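Local coordinates for protein cephalosporin acylase (PDB 2NLZ) that probably cleaves amide bonds of cephalosporin or gamma-glutamyl compounds, as an N-terminal nucleophile hydrolase of the gamma-glutamyltranspeptidase family, at residues I255-V264 with L277-F288; P432-M443 with F509-R517. The protein carries 1 engineered substitution. All coordinates share one frame; numbering follows the deposited sequence.

Following the chain from its N terminus, contact 1 comes first and closes a short loop: the hairpin 255-264 is met by helix 274-283 and the loop that follows it, after only twelve intervening residues. Contact 2 opens later and closes a much longer loop, in which strand 431-438 pairs with strand 512-517 across 65 residues that include helix 444-457. The two loops follow in series, neither nested nor crossed, and their centres lie about 17 Å apart. Strand 424-428 stands between strands 262-266 and 431-438. Side chains also join the contacts directly, CE1 of Tyr262 packing on CD1 of Ile433 at 3.7 Å. Contact 1 ties a helix to the hairpin; contact 2 joins two strands, consistent with the layered Ntn-hydrolase fold.

Contact 1 of 2, residues I255-V264 with L277-F288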
loop_
_atom_site.group_PDB
_atom_site.type_symbol
_atom_site.label_atom_id
_atom_site.label_comp_id
_atom_site.label_asym_id
_atom_site.label_seq_id
_atom_site.Cartn_x
_atom_site.Cartn_y
_atom_site.Cartn_z
ATOM N N ILE D 255 -26.982 27.663 13.835
ATOM C CA ILE D 255 -27.978 26.677 13.411
ATOM C C ILE D 255 -27.412 25.265 13.512
ATOM O O ILE D 255 -26.196 25.063 13.419
ATOM C CB ILE D 255 -28.442 26.932 11.961
ATOM C CG1 ILE D 255 -27.234 27.119 11.030
ATOM C CG2 ILE D 255 -29.393 28.136 11.910
ATOM C CD1 ILE D 255 -27.594 27.163 9.559
ATOM N N SER D 256 -28.299 24.292 13.702
ATOM C CA SER D 256 -27.874 22.908 13.876
ATOM C C SER D 256 -28.827 21.856 13.322
ATOM O O SER D 256 -29.907 22.153 12.809
ATOM C CB SER D 256 -27.591 22.601 15.352
ATOM O OG SER D 256 -28.788 22.504 16.092
ATOM N N ILE D 257 -28.389 20.615 13.456
ATOM C CA ILE D 257 -29.089 19.448 12.977
ATOM C C ILE D 257 -28.811 18.391 14.030
ATOM O O ILE D 257 -27.722 18.380 14.614
ATOM C CB ILE D 257 -28.533 19.022 11.580
ATOM C CG1 ILE D 257 -29.343 19.677 10.451
ATOM C CG2 ILE D 257 -28.448 17.489 11.416
ATOM C CD1 ILE D 257 -30.862 19.588 10.617
ATOM N N ASP D 258 -29.794 17.535 14.314
ATOM C CA ASP D 258 -29.530 16.367 15.140
ATOM C C ASP D 258 -28.979 15.285 14.238
ATOM O O ASP D 258 -29.692 14.781 13.376
ATOM C CB ASP D 258 -30.789 15.871 15.845
ATOM C CG ASP D 258 -30.498 14.756 16.844
ATOM O OD1 ASP D 258 -30.227 13.606 16.422
ATOM O OD2 ASP D 258 -30.552 15.031 18.060
ATOM N N TYR D 259 -27.704 14.953 14.416
ATOM C CA TYR D 259 -27.102 13.850 13.669
ATOM C C TYR D 259 -26.748 12.691 14.600
ATOM O O TYR D 259 -25.658 12.642 15.192
ATOM C CB TYR D 259 -25.890 14.300 12.833
ATOM C CG TYR D 259 -25.483 13.264 11.813
ATOM C CD1 TYR D 259 -26.199 13.117 10.630
ATOM C CD2 TYR D 259 -24.405 12.410 12.045
ATOM C CE1 TYR D 259 -25.852 12.154 9.700
ATOM C CE2 TYR D 259 -24.048 11.445 11.125
ATOM C CZ TYR D 259 -24.776 11.319 9.947
ATOM O OH TYR D 259 -24.439 10.359 9.007
ATOM N N ARG D 260 -27.704 11.765 14.712
ATOM C CA ARG D 260 -27.561 10.528 15.482
ATOM C C ARG D 260 -27.214 10.792 16.940
ATOM O O ARG D 260 -26.329 10.140 17.505
ATOM C CB ARG D 260 -26.540 9.589 14.822
ATOM C CG ARG D 260 -26.598 9.649 13.314
ATOM C CD ARG D 260 -26.126 8.391 12.678
ATOM N NE ARG D 260 -26.052 8.533 11.227
ATOM C CZ ARG D 260 -27.036 8.210 10.397
ATOM N NH1 ARG D 260 -28.175 7.728 10.874
ATOM N NH2 ARG D 260 -26.879 8.367 9.090
ATOM N N GLY D 261 -27.921 11.762 17.528
ATOM C CA GLY D 261 -27.766 12.116 18.945
ATOM C C GLY D 261 -26.927 13.357 19.188
ATOM O O GLY D 261 -27.169 14.113 20.143
ATOM N N TYR D 262 -25.926 13.544 18.326
ATOM C CA TYR D 262 -25.065 14.717 18.346
ATOM C C TYR D 262 -25.785 15.881 17.667
ATOM O O TYR D 262 -26.767 15.681 16.944
ATOM C CB TYR D 262 -23.756 14.429 17.601
ATOM C CG TYR D 262 -22.841 13.418 18.273
ATOM C CD1 TYR D 262 -21.747 13.841 19.022
ATOM C CD2 TYR D 262 -23.068 12.042 18.146
ATOM C CE1 TYR D 262 -20.905 12.926 19.638
ATOM C CE2 TYR D 262 -22.229 11.114 18.760
ATOM C CZ TYR D 262 -21.150 11.568 19.504
ATOM O OH TYR D 262 -20.306 10.675 20.119
ATOM N N ARG D 263 -25.299 17.094 17.906
ATOM C CA ARG D 263 -25.746 18.249 17.140
ATOM C C ARG D 263 -24.577 18.899 16.406
ATOM O O ARG D 263 -23.552 19.243 17.009
ATOM C CB ARG D 263 -26.493 19.257 18.018
ATOM C CG ARG D 263 -27.798 18.720 18.588
ATOM C CD ARG D 263 -28.783 19.841 18.891
ATOM N NE ARG D 263 -29.455 20.343 17.691
ATOM C CZ ARG D 263 -30.609 19.877 17.221
ATOM N NH1 ARG D 263 -31.231 18.886 17.841
ATOM N NH2 ARG D 263 -31.143 20.398 16.128
ATOM N N VAL D 264 -24.742 19.047 15.095
ATOM C CA VAL D 264 -23.733 19.651 14.230
ATOM C C VAL D 264 -24.063 21.130 14.011
ATOM O O VAL D 264 -25.114 21.464 13.464
ATOM C CB VAL D 264 -23.661 18.924 12.876
ATOM C CG1 VAL D 264 -22.509 19.449 12.056
ATOM C CG2 VAL D 264 -23.506 17.445 13.089
ATOM N N LEU D 277 -25.123 20.883 6.794
ATOM C CA LEU D 277 -26.307 20.558 7.593
ATOM C C LEU D 277 -27.424 19.836 6.820
ATOM O O LEU D 277 -27.911 18.783 7.244
ATOM C CB LEU D 277 -26.840 21.838 8.240
ATOM C CG LEU D 277 -26.492 22.096 9.707
ATOM C CD1 LEU D 277 -25.185 21.491 10.104
ATOM C CD2 LEU D 277 -26.476 23.572 9.998
ATOM N N GLU D 278 -27.815 20.401 5.683
ATOM C CA GLU D 278 -28.821 19.794 4.825
ATOM C C GLU D 278 -28.362 18.427 4.292
ATOM O O GLU D 278 -29.125 17.452 4.321
ATOM C CB GLU D 278 -29.173 20.735 3.670
ATOM C CG GLU D 278 -30.282 20.215 2.771
ATOM C CD GLU D 278 -30.499 21.085 1.552
ATOM O OE1 GLU D 278 -30.170 22.290 1.589
ATOM O OE2 GLU D 278 -30.995 20.557 0.544
ATOM N N ALA D 279 -27.118 18.361 3.822
ATOM C CA ALA D 279 -26.544 17.096 3.373
ATOM C C ALA D 279 -26.601 16.045 4.479
ATOM O O ALA D 279 -27.116 14.950 4.256
ATOM C CB ALA D 279 -25.120 17.286 2.868
ATOM N N LEU D 280 -26.111 16.384 5.670
ATOM C CA LEU D 280 -26.200 15.456 6.804
ATOM C C LEU D 280 -27.637 15.015 7.059
ATOM O O LEU D 280 -27.882 13.856 7.422
ATOM C CB LEU D 280 -25.603 16.041 8.094
ATOM C CG LEU D 280 -24.159 15.714 8.501
ATOM C CD1 LEU D 280 -23.671 14.419 7.857
ATOM C CD2 LEU D 280 -23.216 16.857 8.169
ATOM N N ASN D 281 -28.574 15.940 6.843
ATOM C CA ASN D 281 -29.989 15.695 7.093
ATOM C C ASN D 281 -30.613 14.743 6.071
ATOM O O ASN D 281 -31.477 13.934 6.404
ATOM C CB ASN D 281 -30.743 17.023 7.114
ATOM C CG ASN D 281 -31.797 17.072 8.187
ATOM O OD1 ASN D 281 -31.652 16.459 9.255
ATOM N ND2 ASN D 281 -32.869 17.816 7.917
ATOM N N ILE D 282 -30.171 14.859 4.823
ATOM C CA ILE D 282 -30.531 13.904 3.781
ATOM C C ILE D 282 -29.938 12.524 4.100
ATOM O O ILE D 282 -30.641 11.519 4.100
ATOM C CB ILE D 282 -30.048 14.387 2.390
ATOM C CG1 ILE D 282 -30.767 15.675 1.981
ATOM C CG2 ILE D 282 -30.319 13.344 1.345
ATOM C CD1 ILE D 282 -30.083 16.455 0.865
ATOM N N VAL D 283 -28.647 12.489 4.408
ATOM C CA VAL D 283 -27.938 11.228 4.610
ATOM C C VAL D 283 -28.353 10.509 5.912
ATOM O O VAL D 283 -28.218 9.294 6.031
ATOM C CB VAL D 283 -26.394 11.435 4.497
ATOM C CG1 VAL D 283 -25.712 11.484 5.868
ATOM C CG2 VAL D 283 -25.783 10.359 3.646
ATOM N N LYS D 284 -28.882 11.283 6.859
ATOM C CA LYS D 284 -29.411 10.827 8.155
ATOM C C LYS D 284 -30.387 9.649 8.071
ATOM O O LYS D 284 -30.438 8.820 8.977
ATOM C CB LYS D 284 -30.153 12.002 8.786
ATOM C CG LYS D 284 -30.322 11.988 10.268
ATOM C CD LYS D 284 -30.530 13.430 10.719
ATOM C CE LYS D 284 -31.977 13.767 11.041
ATOM N NZ LYS D 284 -32.227 13.733 12.517
ATOM N N GLY D 285 -31.175 9.597 6.998
ATOM C CA GLY D 285 -32.193 8.564 6.824
ATOM C C GLY D 285 -31.675 7.200 6.406
ATOM O O GLY D 285 -32.404 6.214 6.461
ATOM N N PHE D 286 -30.422 7.139 5.968
ATOM C CA PHE D 286 -29.765 5.868 5.693
ATOM C C PHE D 286 -28.945 5.417 6.898
ATOM O O PHE D 286 -28.440 6.237 7.668
ATOM C CB PHE D 286 -28.814 5.996 4.507
ATOM C CG PHE D 286 -29.448 6.535 3.257
ATOM C CD1 PHE D 286 -30.512 5.869 2.648
ATOM C CD2 PHE D 286 -28.939 7.683 2.653
ATOM C CE1 PHE D 286 -31.080 6.352 1.469
ATOM C CE2 PHE D 286 -29.495 8.176 1.469
ATOM C CZ PHE D 286 -30.573 7.509 0.874
ATOM N N GLU D 287 -28.811 4.105 7.051
ATOM C CA GLU D 287 -27.862 3.535 8.000
ATOM C C GLU D 287 -26.569 3.234 7.229
ATOM O O GLU D 287 -26.576 3.204 5.995
ATOM C CB GLU D 287 -28.432 2.265 8.658
ATOM C CG GLU D 287 -29.804 2.422 9.336
ATOM C CD GLU D 287 -29.774 3.333 10.555
ATOM O OE1 GLU D 287 -28.766 3.323 11.293
ATOM O OE2 GLU D 287 -30.766 4.058 10.778
ATOM N N PHE D 288 -25.462 3.025 7.940
ATOM C CA PHE D 288 -24.165 2.798 7.275
ATOM C C PHE D 288 -23.371 1.614 7.830
ATOM O O PHE D 288 -23.113 0.635 7.114
ATOM C CB PHE D 288 -23.321 4.077 7.297
ATOM C CG PHE D 288 -23.930 5.198 6.519
ATOM C CD1 PHE D 288 -23.881 5.199 5.133
ATOM C CD2 PHE D 288 -24.585 6.235 7.164
ATOM C CE1 PHE D 288 -24.459 6.218 4.401
ATOM C CE2 PHE D 288 -25.164 7.262 6.428
ATOM C CZ PHE D 288 -25.101 7.246 5.043
#
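Tyr259 lays one face of its ring against Leu280, whose CD1 makes a CH-pi contact 4.0 Å from the ring centroid. This is the packing of a beta hairpin, 255-264, on helix 274-283, part of the helix-on-sheet layering of the Ntn-hydrolase fold; the axes of strand 255-259 and helix 277-283 lie 20° apart. The tyrosine's CG stands anti to the backbone N (chi1 -166°), which carries the ring toward the helix. Arg260 CG covers the ring's opposite face, and Val283 CG1 meets its edge, 3.6 Å from Tyr259 OH. That hydroxyl is shared by Arg260 NH2 and by Asp457 of helix 444-457, so a residue both flat and polar-tipped suits the place.

Farther back, branched aliphatic residues do the filling. Leu277 reaches the hairpin with both methyls: CD2 lies 3.8 Å from Ile255 CG1, and CD1 packs on Val264 CG1. Ile257 CG1 lies against Leu277 CG, the two side chains running in opposed senses, and its CD1 sits beside the amide of Asn281.

Polar groups close the far end. Lys284, bent at its last two torsions, curls back to give NZ to Asp258 O at 2.9 Å. The hairpin turns through a type I' turn from Tyr259 to Tyr262, and Gly261, with positive phi, suits its third position; its N donates to Asp258 OD1 in an Asx motif. Arg260 suits a site rich in backbone carbonyls along 284-286: NE forms a salt bridge with Asp457, NH1 bonds weakly to Lys284 O, and NH2 bonds to Phe286 O at 3.0 Å, with that oxygen tilted 30° from the guanidinium plane.

Contact 2 of 2, residues P432-M443 with F509-R517; sequences PIGPFGVMGGFM and FGRGQIIWR
Gly437 and Gln513 form a hydrogen-bonded pair, N of Gln513 giving to Gly437 O at 3.2 Å and the return bond being weak; strands 432-438 and 512-517 run antiparallel here, at 175°. Ile515 N reaches Pro435 O, a pairing that suits proline, which can accept but not donate. Arg517 N bonds to Ile433 O. Between these rungs CA-H...O contacts join the strands, as from Phe436 CA to Gln513 O at 3.4 Å.

Apolar packing follows on the face of Phe436 and Ile514, a non-hydrogen-bonded pair. Ile514 lays CG2 over the centre of the Trp516 ring, and Phe436 CD1 comes to that ring's edge, 3.8 Å from CH2. Gly434 lies where a side chain would run into Ile515 O and the indole; with Ile433 it forms a classic bulge opposite Leu426.

At the loop end, Met439 and Arg511 run side by side, Met439 CE resting 3.6 Å from Arg511 CD, while the guanidinium pairs with Glu62. Met443 CE meets Phe509 O at 3.3 Å; replacing this methionine with an alanine would probably leave a gap beside the Phe509 carbonyl, where CG, SD and CE now lie.

Strands 424-428 and 524-528 flank the pair. Helix 444-457 covers Phe436, Val438 and Trp516, strand 370-376 meets Pro435, and Ile433 packs on Phe5 of the second subunit.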
loop_
_atom_site.group_PDB
_atom_site.type_symbol
_atom_site.label_atom_id
_atom_site.label_comp_id
_atom_site.label_asym_id
_atom_site.label_seq_id
_atom_site.Cartn_x
_atom_site.Cartn_y
_atom_site.Cartn_z
ATOM N N PRO D 432 -20.394 20.508 25.235
ATOM C CA PRO D 432 -19.560 20.792 24.083
ATOM C C PRO D 432 -18.607 19.631 23.834
ATOM O O PRO D 432 -17.966 19.122 24.772
ATOM C CB PRO D 432 -18.768 22.013 24.531
ATOM C CG PRO D 432 -18.579 21.806 25.989
ATOM C CD PRO D 432 -19.861 21.134 26.459
ATOM N N ILE D 433 -18.525 19.189 22.586
ATOM C CA ILE D 433 -17.458 18.250 22.278
ATOM C C ILE D 433 -16.319 18.917 21.485
ATOM O O ILE D 433 -15.160 18.550 21.656
ATOM C CB ILE D 433 -17.939 16.855 21.760
ATOM C CG1 ILE D 433 -18.116 16.838 20.259
ATOM C CG2 ILE D 433 -19.223 16.371 22.484
ATOM C CD1 ILE D 433 -18.135 15.433 19.752
ATOM N N GLY D 434 -16.626 19.922 20.670
ATOM C CA GLY D 434 -15.538 20.736 20.123
ATOM C C GLY D 434 -15.629 21.431 18.775
ATOM O O GLY D 434 -16.623 21.309 18.038
ATOM N N PRO D 435 -14.577 22.199 18.450
ATOM C CA PRO D 435 -14.477 22.886 17.171
ATOM C C PRO D 435 -13.834 22.015 16.089
ATOM O O PRO D 435 -12.942 21.202 16.377
ATOM C CB PRO D 435 -13.594 24.084 17.498
ATOM C CG PRO D 435 -12.705 23.595 18.612
ATOM C CD PRO D 435 -13.424 22.479 19.323
ATOM N N PHE D 436 -14.313 22.184 14.861
ATOM C CA PHE D 436 -13.742 21.513 13.707
ATOM C C PHE D 436 -13.925 22.415 12.495
ATOM O O PHE D 436 -14.771 23.314 12.508
ATOM C CB PHE D 436 -14.407 20.151 13.474
ATOM C CG PHE D 436 -15.828 20.240 12.986
ATOM C CD1 PHE D 436 -16.868 20.296 13.882
ATOM C CD2 PHE D 436 -16.118 20.255 11.626
ATOM C CE1 PHE D 436 -18.160 20.374 13.447
ATOM C CE2 PHE D 436 -17.413 20.338 11.182
ATOM C CZ PHE D 436 -18.437 20.394 12.094
ATOM N N GLY D 437 -13.122 22.179 11.462
ATOM C CA GLY D 437 -13.286 22.861 10.185
ATOM C C GLY D 437 -12.411 22.214 9.141
ATOM O O GLY D 437 -11.346 21.678 9.463
ATOM N N VAL D 438 -12.873 22.221 7.893
ATOM C CA VAL D 438 -12.018 21.846 6.774
ATOM C C VAL D 438 -12.005 22.913 5.682
ATOM O O VAL D 438 -12.862 22.926 4.798
ATOM C CB VAL D 438 -12.360 20.477 6.173
ATOM C CG1 VAL D 438 -11.303 20.081 5.135
ATOM C CG2 VAL D 438 -12.427 19.431 7.249
ATOM N N MET D 439 -11.045 23.826 5.817
ATOM C CA MET D 439 -10.505 24.719 4.783
ATOM C C MET D 439 -10.706 24.258 3.325
ATOM O O MET D 439 -10.593 23.077 3.029
ATOM C CB MET D 439 -8.991 24.818 5.067
ATOM C CG MET D 439 -8.258 26.036 4.595
ATOM S SD MET D 439 -7.817 26.019 2.848
ATOM C CE MET D 439 -7.112 24.409 2.605
ATOM N N GLY D 440 -10.981 25.181 2.410
ATOM C CA GLY D 440 -10.834 24.859 0.990
ATOM C C GLY D 440 -11.867 25.317 -0.020
ATOM O O GLY D 440 -12.106 24.632 -1.015
ATOM N N GLY D 441 -12.462 26.483 0.210
ATOM C CA GLY D 441 -13.440 27.044 -0.721
ATOM C C GLY D 441 -14.745 26.270 -0.745
ATOM O O GLY D 441 -15.444 26.182 0.264
ATOM N N PHE D 442 -15.071 25.702 -1.903
ATOM C CA PHE D 442 -16.302 24.913 -2.065
ATOM C C PHE D 442 -16.157 23.450 -1.618
ATOM O O PHE D 442 -17.126 22.687 -1.624
ATOM C CB PHE D 442 -16.815 24.999 -3.502
ATOM C CG PHE D 442 -17.373 26.349 -3.865
ATOM C CD1 PHE D 442 -16.602 27.273 -4.572
ATOM C CD2 PHE D 442 -18.668 26.698 -3.502
ATOM C CE1 PHE D 442 -17.121 28.524 -4.920
ATOM C CE2 PHE D 442 -19.191 27.947 -3.842
ATOM C CZ PHE D 442 -18.415 28.861 -4.552
ATOM N N MET D 443 -14.939 23.068 -1.230
ATOM C CA MET D 443 -14.696 21.791 -0.558
ATOM C C MET D 443 -15.312 21.797 0.855
ATOM O O MET D 443 -15.689 20.744 1.393
ATOM C CB MET D 443 -13.183 21.514 -0.486
ATOM C CG MET D 443 -12.732 20.489 0.574
ATOM S SD MET D 443 -12.950 18.792 0.027
ATOM C CE MET D 443 -12.676 17.879 1.544
ATOM N N PHE D 509 -7.596 19.112 -1.517
ATOM C CA PHE D 509 -8.672 18.497 -0.741
ATOM C C PHE D 509 -8.821 19.092 0.666
ATOM O O PHE D 509 -9.409 18.486 1.569
ATOM C CB PHE D 509 -8.521 16.973 -0.725
ATOM C CG PHE D 509 -8.762 16.341 -2.063
ATOM C CD1 PHE D 509 -10.025 15.904 -2.416
ATOM C CD2 PHE D 509 -7.724 16.198 -2.979
ATOM C CE1 PHE D 509 -10.252 15.327 -3.652
ATOM C CE2 PHE D 509 -7.942 15.625 -4.215
ATOM C CZ PHE D 509 -9.206 15.192 -4.556
ATOM N N GLY D 510 -8.282 20.295 0.831
ATOM C CA GLY D 510 -8.476 21.056 2.048
ATOM C C GLY D 510 -7.537 20.751 3.196
ATOM O O GLY D 510 -6.760 19.802 3.148
ATOM N N ARG D 511 -7.628 21.581 4.231
ATOM C CA ARG D 511 -6.871 21.411 5.468
ATOM C C ARG D 511 -7.837 21.387 6.647
ATOM O O ARG D 511 -8.746 22.200 6.734
ATOM C CB ARG D 511 -5.826 22.528 5.625
ATOM C CG ARG D 511 -4.723 22.490 4.551
ATOM C CD ARG D 511 -4.002 23.813 4.377
ATOM N NE ARG D 511 -3.491 23.969 3.018
ATOM C CZ ARG D 511 -2.790 25.015 2.594
ATOM N NH1 ARG D 511 -2.505 26.009 3.423
ATOM N NH2 ARG D 511 -2.367 25.071 1.339
ATOM N N GLY D 512 -7.659 20.451 7.557
ATOM C CA GLY D 512 -8.572 20.374 8.682
ATOM C C GLY D 512 -7.886 20.463 10.023
ATOM O O GLY D 512 -6.691 20.169 10.139
ATOM N N GLN D 513 -8.633 20.896 11.035
ATOM C CA GLN D 513 -8.192 20.778 12.424
ATOM C C GLN D 513 -9.387 20.372 13.277
ATOM O O GLN D 513 -10.524 20.787 13.027
ATOM C CB GLN D 513 -7.596 22.080 12.970
ATOM C CG GLN D 513 -6.793 22.928 11.982
ATOM C CD GLN D 513 -5.400 22.405 11.758
ATOM O OE1 GLN D 513 -4.835 22.562 10.670
ATOM N NE2 GLN D 513 -4.830 21.777 12.787
ATOM N N ILE D 514 -9.115 19.551 14.286
ATOM C CA ILE D 514 -10.134 19.065 15.188
ATOM C C ILE D 514 -9.566 19.078 16.603
ATOM O O ILE D 514 -8.430 18.670 16.827
ATOM C CB ILE D 514 -10.586 17.620 14.807
ATOM C CG1 ILE D 514 -11.429 17.623 13.522
ATOM C CG2 ILE D 514 -11.384 16.972 15.928
ATOM C CD1 ILE D 514 -11.648 16.240 12.899
ATOM N N ILE D 515 -10.360 19.593 17.539
ATOM C CA ILE D 515 -10.145 19.363 18.964
ATOM C C ILE D 515 -11.447 18.808 19.557
ATOM O O ILE D 515 -12.482 19.472 19.478
ATOM C CB ILE D 515 -9.736 20.652 19.725
ATOM C CG1 ILE D 515 -8.431 21.222 19.185
ATOM C CG2 ILE D 515 -9.527 20.356 21.184
ATOM C CD1 ILE D 515 -8.048 22.545 19.803
ATOM N N TRP D 516 -11.401 17.602 20.123
ATOM C CA TRP D 516 -12.548 17.067 20.860
ATOM C C TRP D 516 -12.311 17.055 22.368
ATOM O O TRP D 516 -11.252 16.645 22.844
ATOM C CB TRP D 516 -12.967 15.647 20.419
ATOM C CG TRP D 516 -13.377 15.418 18.966
ATOM C CD1 TRP D 516 -13.116 14.302 18.235
ATOM C CD2 TRP D 516 -14.119 16.299 18.100
ATOM N NE1 TRP D 516 -13.623 14.427 16.965
ATOM C CE2 TRP D 516 -14.248 15.640 16.852
ATOM C CE3 TRP D 516 -14.684 17.575 18.253
ATOM C CZ2 TRP D 516 -14.918 16.216 15.753
ATOM C CZ3 TRP D 516 -15.353 18.157 17.156
ATOM C CH2 TRP D 516 -15.465 17.472 15.925
ATOM N N ARG D 517 -13.314 17.507 23.113
ATOM C CA ARG D 517 -13.285 17.435 24.559
ATOM C C ARG D 517 -14.223 16.347 25.059
ATOM O O ARG D 517 -15.417 16.352 24.745
ATOM C CB ARG D 517 -13.705 18.759 25.177
ATOM C CG ARG D 517 -14.096 18.596 26.635
ATOM C CD ARG D 517 -15.010 19.688 27.157
ATOM N NE ARG D 517 -14.206 20.547 27.994
ATOM C CZ ARG D 517 -14.181 20.574 29.320
ATOM N NH1 ARG D 517 -13.325 21.407 29.889
ATOM N NH2 ARG D 517 -14.987 19.823 30.068
#